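Local coordinates for protein intracellular serine protease (Bacillus licheniformis, PDB 4ZOQ) that probably cleaves peptide bonds as a subtilisin-like serine endopeptidase, a protease of lanthipeptide precursors that cuts at specific sequences, at residues B[142-147]-B[188-193]. Sequence-based numbering, arbitrary orientation.
Sequences TSLDRE and NKVHLP
T142 and V190 form an antiparallel hydrogen-bonded pair that ties strand 140-143 to strand 189-192 in a two-stranded sheet separate from the large central sheet of this subtilase-family protein. T142 N donates almost straight to V190 O (2.8 Å, 174°), while the return bond from V190 N to T142 O is more bent, with the donor lifted out of the carbonyl plane. S143 and K189 make the adjoining non-hydrogen-bonded pair, and K189 CA sends a CA-H···O contact to T142 O at 3.2 Å. Beyond the paired strands, L144 N still reaches N188 O, at 2.9 Å and nearly along the C=O axis. N188, which leaves helix 180-187 with positive phi, adds a weak side-chain bond from ND2 to L144 O; its CG, anti to the backbone N (chi1 -160°), carries the amide toward L144, where ND2 also sits against CB.

Van der Waals contacts gather on the face bearing T142 and V190. L192 CD1 meets T142 OG1 at 3.5 Å and T142 CB only slightly farther off, the two side chains crossing at about a right angle; the hydroxyl itself is hydrogen-bonded to S140 OG. L144 CD2 touches V190 CG1 at 3.9 Å, and both side chains rest on M152 of helix 146-164. On the other face, S143 OG lies beside CG and CE of the extended K189 chain, whose ammonium end runs on past the contact.

D145 turns the chain into helix 146-164 as its N-cap, OD1 accepting from G148 N. The two T142-V190 bonds and the L144 N to N188 O bond set the register, and the weak ND2 bond adds a second polar hold on L144, whose buried side chain also touches V190, M152 and R184.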
loop_
_atom_site.group_PDB
_atom_site.type_symbol
_atom_site.label_atom_id
_atom_site.label_comp_id
_atom_site.label_asym_id
_atom_site.label_seq_id
_atom_site.Cartn_x
_atom_site.Cartn_y
_atom_site.Cartn_z
ATOM N N THR B 142 16.393 3.418 0.122
ATOM C CA THR B 142 17.365 2.994 -0.866
ATOM C C THR B 142 18.417 4.052 -1.145
ATOM O O THR B 142 18.079 5.186 -1.515
ATOM C CB THR B 142 16.642 2.656 -2.212
ATOM O OG1 THR B 142 15.720 1.579 -2.023
ATOM C CG2 THR B 142 17.632 2.320 -3.319
ATOM N N SER B 143 19.688 3.666 -1.024
ATOM C CA SER B 143 20.782 4.556 -1.394
ATOM C C SER B 143 20.838 4.672 -2.898
ATOM O O SER B 143 20.809 3.666 -3.611
ATOM C CB SER B 143 22.118 4.059 -0.844
ATOM O OG SER B 143 22.059 3.881 0.568
ATOM N N LEU B 144 20.919 5.902 -3.383
ATOM C CA LEU B 144 20.959 6.126 -4.809
ATOM C C LEU B 144 22.407 6.117 -5.325
ATOM O O LEU B 144 22.854 7.059 -5.971
ATOM C CB LEU B 144 20.267 7.439 -5.152
ATOM C CG LEU B 144 18.750 7.411 -4.993
ATOM C CD1 LEU B 144 18.131 8.755 -5.354
ATOM C CD2 LEU B 144 18.160 6.305 -5.836
ATOM N N ASP B 145 23.150 5.060 -5.013
ATOM C CA ASP B 145 24.389 4.801 -5.734
ATOM C C ASP B 145 24.020 4.200 -7.094
ATOM O O ASP B 145 22.848 4.210 -7.471
ATOM C CB ASP B 145 25.329 3.882 -4.949
ATOM C CG ASP B 145 24.698 2.568 -4.578
ATOM O OD1 ASP B 145 23.658 2.193 -5.167
ATOM O OD2 ASP B 145 25.267 1.883 -3.707
ATOM N N ARG B 146 24.995 3.623 -7.797
ATOM C CA ARG B 146 24.754 3.084 -9.137
ATOM C C ARG B 146 23.611 2.065 -9.159
ATOM O O ARG B 146 22.682 2.179 -9.970
ATOM C CB ARG B 146 26.019 2.433 -9.710
ATOM C CG ARG B 146 25.903 2.167 -11.224
ATOM C CD ARG B 146 27.035 1.308 -11.770
ATOM N NE ARG B 146 27.249 0.097 -10.967
ATOM C CZ ARG B 146 26.485 -0.996 -11.036
ATOM N NH1 ARG B 146 25.448 -1.031 -11.860
ATOM N NH2 ARG B 146 26.744 -2.051 -10.271
ATOM N N GLU B 147 23.689 1.067 -8.285
ATOM C CA GLU B 147 22.687 0.013 -8.258
ATOM C C GLU B 147 21.349 0.499 -7.694
ATOM O O GLU B 147 20.281 -0.056 -8.014
ATOM C CB GLU B 147 23.176 -1.160 -7.416
ATOM C CG GLU B 147 24.437 -1.842 -7.876
ATOM C CD GLU B 147 24.783 -2.944 -6.916
ATOM O OE1 GLU B 147 24.307 -2.846 -5.768
ATOM O OE2 GLU B 147 25.466 -3.918 -7.302
ATOM N N ASN B 188 21.617 10.760 0.638
ATOM C CA ASN B 188 21.402 10.251 -0.712
ATOM C C ASN B 188 20.461 9.021 -0.741
ATOM O O ASN B 188 20.610 8.112 -1.568
ATOM C CB ASN B 188 22.732 9.914 -1.389
ATOM C CG ASN B 188 22.598 9.859 -2.906
ATOM O OD1 ASN B 188 21.941 10.709 -3.509
ATOM N ND2 ASN B 188 23.186 8.847 -3.521
ATOM N N LYS B 189 19.471 9.011 0.145
ATOM C CA LYS B 189 18.488 7.922 0.157
ATOM C C LYS B 189 17.122 8.428 -0.256
ATOM O O LYS B 189 16.822 9.618 -0.185
ATOM C CB LYS B 189 18.377 7.264 1.528
ATOM C CG LYS B 189 19.655 6.681 2.046
ATOM C CD LYS B 189 19.412 6.082 3.411
ATOM C CE LYS B 189 20.625 5.335 3.935
ATOM N NZ LYS B 189 20.317 4.692 5.239
ATOM N N VAL B 190 16.301 7.483 -0.683
ATOM C CA VAL B 190 14.963 7.756 -1.165
ATOM C C VAL B 190 14.072 6.637 -0.621
ATOM O O VAL B 190 14.547 5.521 -0.380
ATOM C CB VAL B 190 14.970 7.846 -2.698
ATOM C CG1 VAL B 190 15.128 6.466 -3.337
ATOM C CG2 VAL B 190 13.769 8.561 -3.200
ATOM N N HIS B 191 12.818 6.946 -0.317
ATOM C CA HIS B 191 11.894 5.928 0.188
ATOM C C HIS B 191 11.069 5.450 -1.003
ATOM O O HIS B 191 10.362 6.249 -1.614
ATOM C CB HIS B 191 10.997 6.494 1.315
ATOM C CG HIS B 191 10.125 5.473 1.995
ATOM N ND1 HIS B 191 8.749 5.468 1.872
ATOM C CD2 HIS B 191 10.430 4.446 2.826
ATOM C CE1 HIS B 191 8.246 4.485 2.597
ATOM N NE2 HIS B 191 9.246 3.843 3.176
ATOM N N LEU B 192 11.146 4.159 -1.320
ATOM C CA LEU B 192 10.511 3.596 -2.522
ATOM C C LEU B 192 9.475 2.544 -2.122
ATOM O O LEU B 192 9.752 1.709 -1.254
ATOM C CB LEU B 192 11.580 2.980 -3.406
ATOM C CG LEU B 192 12.664 3.931 -3.915
ATOM C CD1 LEU B 192 13.759 3.142 -4.529
ATOM C CD2 LEU B 192 12.073 4.812 -4.970
ATOM N N PRO B 193 8.295 2.533 -2.783
ATOM C CA PRO B 193 7.940 3.281 -3.998
ATOM C C PRO B 193 7.324 4.657 -3.778
ATOM O O PRO B 193 6.942 5.304 -4.754
ATOM C CB PRO B 193 6.893 2.374 -4.648
ATOM C CG PRO B 193 6.150 1.757 -3.453
ATOM C CD PRO B 193 7.223 1.593 -2.376
#